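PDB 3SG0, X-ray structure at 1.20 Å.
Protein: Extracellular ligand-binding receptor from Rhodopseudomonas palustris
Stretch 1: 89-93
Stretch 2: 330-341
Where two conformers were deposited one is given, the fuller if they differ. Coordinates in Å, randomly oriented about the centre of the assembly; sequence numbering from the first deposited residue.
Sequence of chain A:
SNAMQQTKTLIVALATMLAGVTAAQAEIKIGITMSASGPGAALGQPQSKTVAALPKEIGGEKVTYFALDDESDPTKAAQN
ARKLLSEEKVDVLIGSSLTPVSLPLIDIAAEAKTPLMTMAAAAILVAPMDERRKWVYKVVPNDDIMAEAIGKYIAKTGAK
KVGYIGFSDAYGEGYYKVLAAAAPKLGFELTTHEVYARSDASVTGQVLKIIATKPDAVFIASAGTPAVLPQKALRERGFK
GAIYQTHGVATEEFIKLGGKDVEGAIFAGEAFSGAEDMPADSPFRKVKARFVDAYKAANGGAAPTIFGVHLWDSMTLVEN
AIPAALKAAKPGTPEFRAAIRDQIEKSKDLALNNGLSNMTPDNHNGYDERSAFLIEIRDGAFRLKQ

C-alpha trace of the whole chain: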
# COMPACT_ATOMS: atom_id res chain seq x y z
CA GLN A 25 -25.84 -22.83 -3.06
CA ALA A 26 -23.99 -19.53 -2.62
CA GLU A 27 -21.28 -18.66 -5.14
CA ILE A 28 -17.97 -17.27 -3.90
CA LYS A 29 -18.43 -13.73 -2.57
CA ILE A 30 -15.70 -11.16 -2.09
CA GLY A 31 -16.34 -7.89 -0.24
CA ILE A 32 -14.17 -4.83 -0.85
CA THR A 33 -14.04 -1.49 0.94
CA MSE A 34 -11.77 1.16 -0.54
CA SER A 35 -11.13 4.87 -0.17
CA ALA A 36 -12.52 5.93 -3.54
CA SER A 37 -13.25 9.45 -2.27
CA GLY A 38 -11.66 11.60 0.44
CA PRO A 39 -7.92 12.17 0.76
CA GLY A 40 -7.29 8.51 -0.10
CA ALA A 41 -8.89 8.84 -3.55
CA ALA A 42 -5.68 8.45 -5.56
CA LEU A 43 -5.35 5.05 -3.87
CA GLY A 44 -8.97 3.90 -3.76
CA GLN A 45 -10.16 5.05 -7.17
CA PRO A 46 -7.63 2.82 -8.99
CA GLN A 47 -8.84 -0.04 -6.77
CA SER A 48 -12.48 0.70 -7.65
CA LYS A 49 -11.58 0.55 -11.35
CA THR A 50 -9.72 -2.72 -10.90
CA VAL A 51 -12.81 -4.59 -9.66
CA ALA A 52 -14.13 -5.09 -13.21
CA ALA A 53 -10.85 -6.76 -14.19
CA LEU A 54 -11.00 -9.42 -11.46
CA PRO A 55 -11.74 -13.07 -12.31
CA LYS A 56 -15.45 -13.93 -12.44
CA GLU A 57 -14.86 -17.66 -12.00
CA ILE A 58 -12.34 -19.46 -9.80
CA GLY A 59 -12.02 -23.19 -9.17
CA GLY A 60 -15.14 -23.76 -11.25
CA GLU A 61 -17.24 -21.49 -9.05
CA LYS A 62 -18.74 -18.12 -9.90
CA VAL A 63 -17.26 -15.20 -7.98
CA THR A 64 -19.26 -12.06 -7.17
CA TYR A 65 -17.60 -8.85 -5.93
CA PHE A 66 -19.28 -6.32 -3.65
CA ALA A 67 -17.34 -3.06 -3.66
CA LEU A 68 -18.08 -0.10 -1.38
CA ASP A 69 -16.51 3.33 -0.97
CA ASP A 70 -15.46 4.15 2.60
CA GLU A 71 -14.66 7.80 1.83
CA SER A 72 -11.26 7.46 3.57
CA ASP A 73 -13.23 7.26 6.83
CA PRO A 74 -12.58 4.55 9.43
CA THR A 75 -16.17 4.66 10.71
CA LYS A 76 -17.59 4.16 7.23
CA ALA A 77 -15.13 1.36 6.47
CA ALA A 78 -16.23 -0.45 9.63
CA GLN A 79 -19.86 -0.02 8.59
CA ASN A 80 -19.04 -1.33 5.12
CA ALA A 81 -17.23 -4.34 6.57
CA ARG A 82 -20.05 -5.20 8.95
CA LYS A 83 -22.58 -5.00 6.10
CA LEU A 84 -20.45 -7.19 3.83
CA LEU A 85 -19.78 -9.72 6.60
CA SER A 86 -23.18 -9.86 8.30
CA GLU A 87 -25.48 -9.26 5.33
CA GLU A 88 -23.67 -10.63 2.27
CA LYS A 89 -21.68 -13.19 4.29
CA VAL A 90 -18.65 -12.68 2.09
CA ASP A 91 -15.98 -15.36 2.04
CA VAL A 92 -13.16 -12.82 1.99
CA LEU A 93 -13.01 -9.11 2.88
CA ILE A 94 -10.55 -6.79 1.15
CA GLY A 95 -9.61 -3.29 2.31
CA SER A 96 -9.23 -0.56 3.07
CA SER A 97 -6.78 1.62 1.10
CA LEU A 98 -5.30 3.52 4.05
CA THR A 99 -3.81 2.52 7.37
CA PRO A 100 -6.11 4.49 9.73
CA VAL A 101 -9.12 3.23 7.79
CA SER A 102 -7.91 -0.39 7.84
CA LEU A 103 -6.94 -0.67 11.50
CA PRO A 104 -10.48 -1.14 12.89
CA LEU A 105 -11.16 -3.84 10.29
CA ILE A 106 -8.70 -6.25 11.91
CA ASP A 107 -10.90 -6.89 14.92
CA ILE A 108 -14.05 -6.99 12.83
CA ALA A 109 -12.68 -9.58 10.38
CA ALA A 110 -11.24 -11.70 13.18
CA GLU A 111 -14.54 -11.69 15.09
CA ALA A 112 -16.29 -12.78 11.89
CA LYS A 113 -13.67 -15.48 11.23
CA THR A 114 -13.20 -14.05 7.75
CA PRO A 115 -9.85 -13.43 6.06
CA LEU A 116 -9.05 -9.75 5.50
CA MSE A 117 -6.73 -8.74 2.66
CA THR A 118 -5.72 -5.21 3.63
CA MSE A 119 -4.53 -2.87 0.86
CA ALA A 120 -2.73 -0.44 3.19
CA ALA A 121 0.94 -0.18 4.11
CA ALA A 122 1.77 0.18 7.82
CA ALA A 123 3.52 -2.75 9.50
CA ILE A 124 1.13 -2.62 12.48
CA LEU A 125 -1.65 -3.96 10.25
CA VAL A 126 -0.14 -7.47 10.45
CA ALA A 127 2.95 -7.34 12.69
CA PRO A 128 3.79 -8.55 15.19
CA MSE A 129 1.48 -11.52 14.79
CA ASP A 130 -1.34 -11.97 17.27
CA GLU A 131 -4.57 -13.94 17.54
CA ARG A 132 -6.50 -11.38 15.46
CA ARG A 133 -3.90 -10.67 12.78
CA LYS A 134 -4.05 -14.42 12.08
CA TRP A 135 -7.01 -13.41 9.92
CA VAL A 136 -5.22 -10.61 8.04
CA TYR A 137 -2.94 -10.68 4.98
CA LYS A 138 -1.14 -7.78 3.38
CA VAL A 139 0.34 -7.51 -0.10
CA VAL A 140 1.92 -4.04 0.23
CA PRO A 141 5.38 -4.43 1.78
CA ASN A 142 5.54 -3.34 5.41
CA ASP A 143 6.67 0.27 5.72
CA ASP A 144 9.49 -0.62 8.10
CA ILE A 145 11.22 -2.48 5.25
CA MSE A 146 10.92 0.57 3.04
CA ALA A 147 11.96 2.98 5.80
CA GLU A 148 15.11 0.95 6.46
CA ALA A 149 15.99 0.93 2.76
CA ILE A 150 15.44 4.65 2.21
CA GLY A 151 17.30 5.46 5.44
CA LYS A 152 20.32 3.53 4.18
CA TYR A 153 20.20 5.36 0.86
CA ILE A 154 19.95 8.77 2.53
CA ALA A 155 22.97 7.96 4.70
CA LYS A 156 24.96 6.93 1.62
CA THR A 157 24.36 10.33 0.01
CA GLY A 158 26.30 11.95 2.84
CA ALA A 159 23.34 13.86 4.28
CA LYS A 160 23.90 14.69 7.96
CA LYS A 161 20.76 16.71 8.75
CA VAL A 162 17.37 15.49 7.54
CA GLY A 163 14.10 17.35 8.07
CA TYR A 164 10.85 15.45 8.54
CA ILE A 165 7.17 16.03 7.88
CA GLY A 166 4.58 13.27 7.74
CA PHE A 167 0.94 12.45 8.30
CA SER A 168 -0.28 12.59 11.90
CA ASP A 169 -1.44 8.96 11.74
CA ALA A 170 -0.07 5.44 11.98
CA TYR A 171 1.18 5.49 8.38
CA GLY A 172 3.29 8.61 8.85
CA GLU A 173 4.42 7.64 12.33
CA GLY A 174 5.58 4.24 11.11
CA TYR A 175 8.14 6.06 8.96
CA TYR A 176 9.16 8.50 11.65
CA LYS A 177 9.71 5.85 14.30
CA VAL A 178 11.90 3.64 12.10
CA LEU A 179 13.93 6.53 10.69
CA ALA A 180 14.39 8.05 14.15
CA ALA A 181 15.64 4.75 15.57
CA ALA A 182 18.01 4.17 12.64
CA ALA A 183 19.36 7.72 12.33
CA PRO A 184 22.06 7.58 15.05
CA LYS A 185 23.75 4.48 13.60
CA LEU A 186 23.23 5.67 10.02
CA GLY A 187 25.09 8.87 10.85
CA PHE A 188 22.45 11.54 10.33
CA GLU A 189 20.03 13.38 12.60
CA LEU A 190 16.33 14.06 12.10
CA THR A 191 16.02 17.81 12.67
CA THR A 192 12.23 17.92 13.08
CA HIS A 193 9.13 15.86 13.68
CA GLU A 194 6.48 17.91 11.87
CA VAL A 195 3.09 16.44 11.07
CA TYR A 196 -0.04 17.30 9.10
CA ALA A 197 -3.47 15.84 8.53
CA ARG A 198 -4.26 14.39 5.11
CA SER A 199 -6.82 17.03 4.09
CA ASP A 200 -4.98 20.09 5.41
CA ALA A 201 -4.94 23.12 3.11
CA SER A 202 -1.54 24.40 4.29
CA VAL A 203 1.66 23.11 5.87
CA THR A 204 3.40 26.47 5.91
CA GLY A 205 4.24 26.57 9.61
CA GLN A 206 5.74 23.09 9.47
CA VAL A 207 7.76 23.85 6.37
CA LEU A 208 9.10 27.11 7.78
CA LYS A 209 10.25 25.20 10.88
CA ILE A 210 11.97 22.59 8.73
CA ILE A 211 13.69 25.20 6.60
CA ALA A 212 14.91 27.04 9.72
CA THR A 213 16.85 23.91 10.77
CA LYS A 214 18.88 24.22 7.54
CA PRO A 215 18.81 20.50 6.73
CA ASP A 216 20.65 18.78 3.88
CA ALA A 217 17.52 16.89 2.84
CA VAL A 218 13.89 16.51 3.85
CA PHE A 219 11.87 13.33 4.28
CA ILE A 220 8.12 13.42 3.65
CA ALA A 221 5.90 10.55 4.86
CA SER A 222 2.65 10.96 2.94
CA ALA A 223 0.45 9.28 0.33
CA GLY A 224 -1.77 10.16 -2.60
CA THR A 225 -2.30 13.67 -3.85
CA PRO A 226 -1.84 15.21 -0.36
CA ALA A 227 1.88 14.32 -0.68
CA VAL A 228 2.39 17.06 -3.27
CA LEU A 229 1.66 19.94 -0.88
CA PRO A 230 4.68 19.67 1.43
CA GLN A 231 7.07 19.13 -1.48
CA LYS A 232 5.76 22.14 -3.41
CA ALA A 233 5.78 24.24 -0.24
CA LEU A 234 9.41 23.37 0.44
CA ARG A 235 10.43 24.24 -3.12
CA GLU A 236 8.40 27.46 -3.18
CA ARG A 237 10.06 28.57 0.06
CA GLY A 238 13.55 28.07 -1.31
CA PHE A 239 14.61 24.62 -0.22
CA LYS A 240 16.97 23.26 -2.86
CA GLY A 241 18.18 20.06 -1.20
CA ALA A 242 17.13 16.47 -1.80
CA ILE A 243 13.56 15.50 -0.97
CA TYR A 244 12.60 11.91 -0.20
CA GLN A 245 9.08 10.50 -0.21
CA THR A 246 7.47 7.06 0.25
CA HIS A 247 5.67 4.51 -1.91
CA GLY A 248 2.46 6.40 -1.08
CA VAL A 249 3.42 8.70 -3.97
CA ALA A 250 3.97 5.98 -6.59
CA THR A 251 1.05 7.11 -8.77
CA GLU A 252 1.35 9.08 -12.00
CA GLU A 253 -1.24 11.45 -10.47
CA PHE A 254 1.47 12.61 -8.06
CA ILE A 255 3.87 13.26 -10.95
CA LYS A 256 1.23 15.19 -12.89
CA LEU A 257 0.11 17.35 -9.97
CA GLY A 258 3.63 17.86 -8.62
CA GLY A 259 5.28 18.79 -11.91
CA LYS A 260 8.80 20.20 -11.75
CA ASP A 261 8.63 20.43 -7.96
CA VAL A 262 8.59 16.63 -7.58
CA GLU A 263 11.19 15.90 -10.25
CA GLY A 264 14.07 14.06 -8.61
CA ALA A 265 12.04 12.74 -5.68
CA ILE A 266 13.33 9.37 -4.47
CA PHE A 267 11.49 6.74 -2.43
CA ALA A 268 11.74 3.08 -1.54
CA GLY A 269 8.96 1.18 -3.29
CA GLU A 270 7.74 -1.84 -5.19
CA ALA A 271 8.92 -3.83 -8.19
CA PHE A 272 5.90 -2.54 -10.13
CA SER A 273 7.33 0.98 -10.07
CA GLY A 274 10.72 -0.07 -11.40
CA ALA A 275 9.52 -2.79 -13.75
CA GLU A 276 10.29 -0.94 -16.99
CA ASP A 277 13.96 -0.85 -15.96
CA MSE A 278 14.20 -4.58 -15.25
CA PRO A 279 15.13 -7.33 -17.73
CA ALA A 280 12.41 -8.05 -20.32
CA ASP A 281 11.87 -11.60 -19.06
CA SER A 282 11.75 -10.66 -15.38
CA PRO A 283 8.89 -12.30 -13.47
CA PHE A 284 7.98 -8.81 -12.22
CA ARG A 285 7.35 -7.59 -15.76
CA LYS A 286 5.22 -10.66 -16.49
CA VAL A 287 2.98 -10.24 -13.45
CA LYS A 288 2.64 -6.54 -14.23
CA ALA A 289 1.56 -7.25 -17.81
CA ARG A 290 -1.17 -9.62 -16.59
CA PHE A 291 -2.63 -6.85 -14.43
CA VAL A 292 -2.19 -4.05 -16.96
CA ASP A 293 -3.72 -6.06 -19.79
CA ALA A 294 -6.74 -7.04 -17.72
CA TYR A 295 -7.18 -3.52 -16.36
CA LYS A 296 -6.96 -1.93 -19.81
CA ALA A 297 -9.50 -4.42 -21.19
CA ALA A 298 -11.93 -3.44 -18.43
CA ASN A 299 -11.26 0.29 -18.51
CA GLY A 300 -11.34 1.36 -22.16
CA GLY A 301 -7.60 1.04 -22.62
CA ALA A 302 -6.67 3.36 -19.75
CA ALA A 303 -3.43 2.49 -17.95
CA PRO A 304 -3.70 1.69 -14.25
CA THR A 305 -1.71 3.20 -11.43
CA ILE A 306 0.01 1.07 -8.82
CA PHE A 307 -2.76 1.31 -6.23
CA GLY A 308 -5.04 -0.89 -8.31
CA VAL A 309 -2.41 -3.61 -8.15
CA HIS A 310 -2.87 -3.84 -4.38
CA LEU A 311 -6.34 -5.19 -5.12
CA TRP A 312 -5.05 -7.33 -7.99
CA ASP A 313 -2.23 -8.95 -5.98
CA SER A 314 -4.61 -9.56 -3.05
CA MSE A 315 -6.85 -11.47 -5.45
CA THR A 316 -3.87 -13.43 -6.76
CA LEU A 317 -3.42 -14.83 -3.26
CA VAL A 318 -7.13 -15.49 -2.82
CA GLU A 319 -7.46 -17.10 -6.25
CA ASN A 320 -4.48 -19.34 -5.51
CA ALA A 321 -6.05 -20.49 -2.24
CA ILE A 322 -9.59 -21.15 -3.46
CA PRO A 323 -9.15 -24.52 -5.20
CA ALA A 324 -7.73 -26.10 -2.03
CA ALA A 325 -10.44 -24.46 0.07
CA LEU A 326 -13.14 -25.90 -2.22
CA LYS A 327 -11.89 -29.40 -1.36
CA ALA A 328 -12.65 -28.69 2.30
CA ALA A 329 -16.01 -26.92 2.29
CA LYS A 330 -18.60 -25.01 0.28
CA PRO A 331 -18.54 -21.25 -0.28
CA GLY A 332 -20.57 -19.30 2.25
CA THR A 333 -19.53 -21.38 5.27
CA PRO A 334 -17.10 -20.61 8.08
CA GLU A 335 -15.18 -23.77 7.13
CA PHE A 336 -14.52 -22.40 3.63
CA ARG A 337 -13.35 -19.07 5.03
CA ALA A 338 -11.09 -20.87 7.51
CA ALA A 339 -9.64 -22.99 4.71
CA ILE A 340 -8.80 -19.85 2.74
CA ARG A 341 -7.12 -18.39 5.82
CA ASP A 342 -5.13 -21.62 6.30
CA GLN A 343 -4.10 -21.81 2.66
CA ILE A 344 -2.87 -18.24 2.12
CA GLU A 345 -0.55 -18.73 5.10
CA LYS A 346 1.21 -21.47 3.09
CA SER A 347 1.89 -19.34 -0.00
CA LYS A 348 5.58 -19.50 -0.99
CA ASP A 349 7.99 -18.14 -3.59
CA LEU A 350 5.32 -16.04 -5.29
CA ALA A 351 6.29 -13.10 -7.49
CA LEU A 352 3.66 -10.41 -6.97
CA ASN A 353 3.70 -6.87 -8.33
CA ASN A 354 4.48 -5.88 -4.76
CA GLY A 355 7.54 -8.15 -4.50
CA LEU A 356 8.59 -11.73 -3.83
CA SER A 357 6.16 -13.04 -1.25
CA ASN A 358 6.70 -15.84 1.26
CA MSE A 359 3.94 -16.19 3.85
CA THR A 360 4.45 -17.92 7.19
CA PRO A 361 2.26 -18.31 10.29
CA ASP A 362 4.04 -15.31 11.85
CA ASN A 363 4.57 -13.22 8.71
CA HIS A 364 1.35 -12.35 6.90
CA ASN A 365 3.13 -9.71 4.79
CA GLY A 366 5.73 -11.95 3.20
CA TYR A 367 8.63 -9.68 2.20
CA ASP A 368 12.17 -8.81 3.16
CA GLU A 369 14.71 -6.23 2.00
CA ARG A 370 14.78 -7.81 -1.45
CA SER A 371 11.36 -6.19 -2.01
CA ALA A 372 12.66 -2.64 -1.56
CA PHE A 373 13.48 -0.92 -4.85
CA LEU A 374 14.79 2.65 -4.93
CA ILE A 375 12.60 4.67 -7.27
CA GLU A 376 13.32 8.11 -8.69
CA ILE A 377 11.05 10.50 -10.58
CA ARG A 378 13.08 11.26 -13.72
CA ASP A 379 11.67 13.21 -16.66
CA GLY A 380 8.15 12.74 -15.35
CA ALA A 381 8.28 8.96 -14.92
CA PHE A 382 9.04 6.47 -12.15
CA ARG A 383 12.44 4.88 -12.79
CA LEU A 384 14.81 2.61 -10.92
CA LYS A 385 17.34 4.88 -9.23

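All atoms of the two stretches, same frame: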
# COMPACT_ATOMS: atom_id res chain seq x y z
N LYS A 89 -22.43 -12.01 3.84
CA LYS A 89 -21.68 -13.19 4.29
C LYS A 89 -20.52 -13.52 3.36
O LYS A 89 -20.31 -14.67 2.95
CB LYS A 89 -22.62 -14.38 4.49
CG LYS A 89 -23.65 -14.10 5.57
CD LYS A 89 -24.61 -15.25 5.81
CE LYS A 89 -25.60 -14.87 6.91
NZ LYS A 89 -26.65 -15.91 7.13
N VAL A 90 -19.75 -12.50 3.02
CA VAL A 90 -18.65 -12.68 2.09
C VAL A 90 -17.62 -13.67 2.61
O VAL A 90 -17.39 -13.79 3.82
CB VAL A 90 -17.97 -11.35 1.72
CG1 VAL A 90 -18.96 -10.42 1.04
CG2 VAL A 90 -17.36 -10.68 2.95
N ASP A 91 -17.01 -14.39 1.68
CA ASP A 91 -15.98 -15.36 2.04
C ASP A 91 -14.65 -14.72 2.38
O ASP A 91 -13.88 -15.28 3.16
CB ASP A 91 -15.81 -16.36 0.90
CG ASP A 91 -17.08 -17.13 0.64
OD1 ASP A 91 -17.51 -17.87 1.55
OD2 ASP A 91 -17.67 -16.99 -0.46
N VAL A 92 -14.38 -13.57 1.76
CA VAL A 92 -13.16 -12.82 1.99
C VAL A 92 -13.51 -11.34 1.98
O VAL A 92 -14.34 -10.91 1.18
CB VAL A 92 -12.12 -13.07 0.87
CG1 VAL A 92 -10.86 -12.25 1.10
CG2 VAL A 92 -11.79 -14.55 0.76
N LEU A 93 -12.88 -10.57 2.87
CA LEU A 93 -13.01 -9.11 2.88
C LEU A 93 -11.69 -8.53 2.43
O LEU A 93 -10.64 -9.05 2.80
CB LEU A 93 -13.31 -8.63 4.29
CG LEU A 93 -13.55 -7.14 4.51
CD1 LEU A 93 -14.66 -6.59 3.61
CD2 LEU A 93 -13.87 -6.87 5.98
N LYS A 330 -17.89 -25.80 1.28
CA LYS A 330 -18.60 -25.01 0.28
C LYS A 330 -18.50 -23.52 0.56
O LYS A 330 -18.44 -23.11 1.72
CB LYS A 330 -20.07 -25.42 0.21
CG LYS A 330 -20.31 -26.82 -0.34
CD LYS A 330 -21.78 -27.19 -0.30
CE LYS A 330 -22.02 -28.57 -0.90
NZ LYS A 330 -21.17 -29.61 -0.25
N PRO A 331 -18.51 -22.70 -0.49
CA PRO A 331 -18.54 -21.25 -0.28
C PRO A 331 -19.70 -20.86 0.61
O PRO A 331 -20.75 -21.51 0.61
CB PRO A 331 -18.75 -20.71 -1.70
CG PRO A 331 -18.16 -21.75 -2.59
CD PRO A 331 -18.47 -23.06 -1.92
N GLY A 332 -19.51 -19.81 1.39
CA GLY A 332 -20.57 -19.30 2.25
C GLY A 332 -20.60 -19.90 3.64
O GLY A 332 -21.51 -19.62 4.42
N THR A 333 -19.61 -20.73 3.96
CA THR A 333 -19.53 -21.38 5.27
C THR A 333 -18.27 -20.93 5.99
O THR A 333 -17.27 -20.58 5.37
CB THR A 333 -19.47 -22.91 5.15
OG1 THR A 333 -18.26 -23.30 4.49
CG2 THR A 333 -20.68 -23.45 4.37
N PRO A 334 -18.31 -20.96 7.33
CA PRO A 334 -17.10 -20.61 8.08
C PRO A 334 -15.94 -21.55 7.74
O PRO A 334 -14.80 -21.12 7.72
CB PRO A 334 -17.51 -20.80 9.54
CG PRO A 334 -19.00 -20.76 9.55
CD PRO A 334 -19.46 -21.24 8.21
N GLU A 335 -16.24 -22.81 7.45
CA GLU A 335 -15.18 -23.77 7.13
C GLU A 335 -14.43 -23.39 5.85
O GLU A 335 -13.22 -23.58 5.76
CB GLU A 335 -15.76 -25.19 7.03
CG GLU A 335 -16.26 -25.76 8.35
CD GLU A 335 -17.64 -25.24 8.78
OE1 GLU A 335 -18.36 -24.62 7.97
OE2 GLU A 335 -18.01 -25.47 9.95
N PHE A 336 -15.15 -22.86 4.86
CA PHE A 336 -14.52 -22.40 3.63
C PHE A 336 -13.62 -21.19 3.90
O PHE A 336 -12.49 -21.12 3.43
CB PHE A 336 -15.60 -22.07 2.60
CG PHE A 336 -15.08 -21.61 1.27
CD1 PHE A 336 -14.47 -22.50 0.40
CD2 PHE A 336 -15.26 -20.30 0.86
CE1 PHE A 336 -14.02 -22.08 -0.84
CE2 PHE A 336 -14.82 -19.88 -0.38
CZ PHE A 336 -14.20 -20.76 -1.23
N ARG A 337 -14.14 -20.24 4.67
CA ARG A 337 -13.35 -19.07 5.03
C ARG A 337 -12.09 -19.46 5.80
O ARG A 337 -11.02 -18.91 5.58
CB ARG A 337 -14.18 -18.09 5.85
CG ARG A 337 -15.42 -17.61 5.11
CD ARG A 337 -16.04 -16.39 5.74
NE ARG A 337 -16.34 -16.55 7.15
CZ ARG A 337 -17.51 -16.96 7.63
NH1 ARG A 337 -18.50 -17.32 6.81
NH2 ARG A 337 -17.68 -17.05 8.94
N ALA A 338 -12.22 -20.42 6.72
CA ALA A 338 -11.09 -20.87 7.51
C ALA A 338 -10.06 -21.56 6.62
O ALA A 338 -8.86 -21.44 6.84
CB ALA A 338 -11.54 -21.79 8.64
N ALA A 339 -10.54 -22.31 5.63
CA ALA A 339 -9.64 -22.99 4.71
C ALA A 339 -8.86 -21.97 3.87
O ALA A 339 -7.67 -22.14 3.63
CB ALA A 339 -10.40 -23.96 3.82
N ILE A 340 -9.53 -20.91 3.43
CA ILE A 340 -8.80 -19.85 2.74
C ILE A 340 -7.72 -19.25 3.64
O ILE A 340 -6.58 -19.07 3.21
CB ILE A 340 -9.74 -18.74 2.23
CG1 ILE A 340 -10.67 -19.31 1.14
CG2 ILE A 340 -8.93 -17.57 1.68
CD1 ILE A 340 -11.70 -18.33 0.66
N ARG A 341 -8.08 -18.94 4.88
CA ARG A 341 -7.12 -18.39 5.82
C ARG A 341 -5.92 -19.32 5.98
O ARG A 341 -4.76 -18.88 5.98
CB ARG A 341 -7.78 -18.13 7.18
CG ARG A 341 -6.96 -17.22 8.12
CD ARG A 341 -6.94 -17.70 9.57
NE ARG A 341 -6.23 -18.97 9.67
CZ ARG A 341 -4.91 -19.09 9.72
NH1 ARG A 341 -4.13 -18.01 9.76
NH2 ARG A 341 -4.35 -20.30 9.76
O HOH W 1 -18.81 -16.98 3.90

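What fastens the two stretches to each other? The one direct hydrogen bond across the contact runs from the backbone N of Gly332 to OD1 of Asp91, at 2.8 Å. Asp91 is buried and loses far more surface to the other stretch than any of its neighbours. Its CA-to-CB bond points sideways, but with chi1 at -62° (m) the carboxylate comes nearer, and OD1 meets the amide in the turn. A short acidic side chain suits this place: it brings a charged acceptor to a backbone N-H, while its other oxygen, OD2, is hydrogen-bonded elsewhere in the structure.

How is the turn shaped to offer that amide? Lys330 to Thr333 form a type II beta turn, with Gly332 at phi 90° and psi 5°. At these angles a CB would be jammed against the carbonyl O of Pro331, so the backbone itself calls for glycine. Pro331, at phi -54°, fits the preceding corner, where a ring-restricted phi is no hindrance. Thr333 then ties the turn to the helix. In its p rotamer, OG1 donates to O of Lys330 at 2.8 Å and accepts from N of Phe336 at 3.2 Å, capping the helix that starts at Pro334, a residue well suited to a first turn because its nitrogen has no hydrogen to give.

What does Arg337 do beside Asp91? The two residues have the closest CA atoms across the contact, 5.4 Å apart, and the arginine's aliphatic part lies against the backbone of the first stretch: CG is 3.4 Å from O of Asp91, and CD is 3.5 Å from O of Val90. The m, t, m sequence of chi1 to chi3 carries the guanidinium past these carbonyls to a water. That water accepts from NH1 of Arg337 at 2.9 Å and lies within donating distance of OD1 of Asp91 (2.8 Å) and O of Lys89 (2.9 Å), linking the stretches a second time.

What fills the rest of the interface? Phe336 and Ile340, one helical turn apart, both point their CA-to-CB bonds toward the first stretch. The t rotamer of Phe336 brings its ring edge to the carboxylate, with CD2 3.4 Å from OD1 of Asp91. Ile340 reaches out through CD1 to CG2 of Val92, 3.8 Å away, an apolar contact between two buried branched side chains. The cost is O of Asp91, buried here without a polar partner in the model.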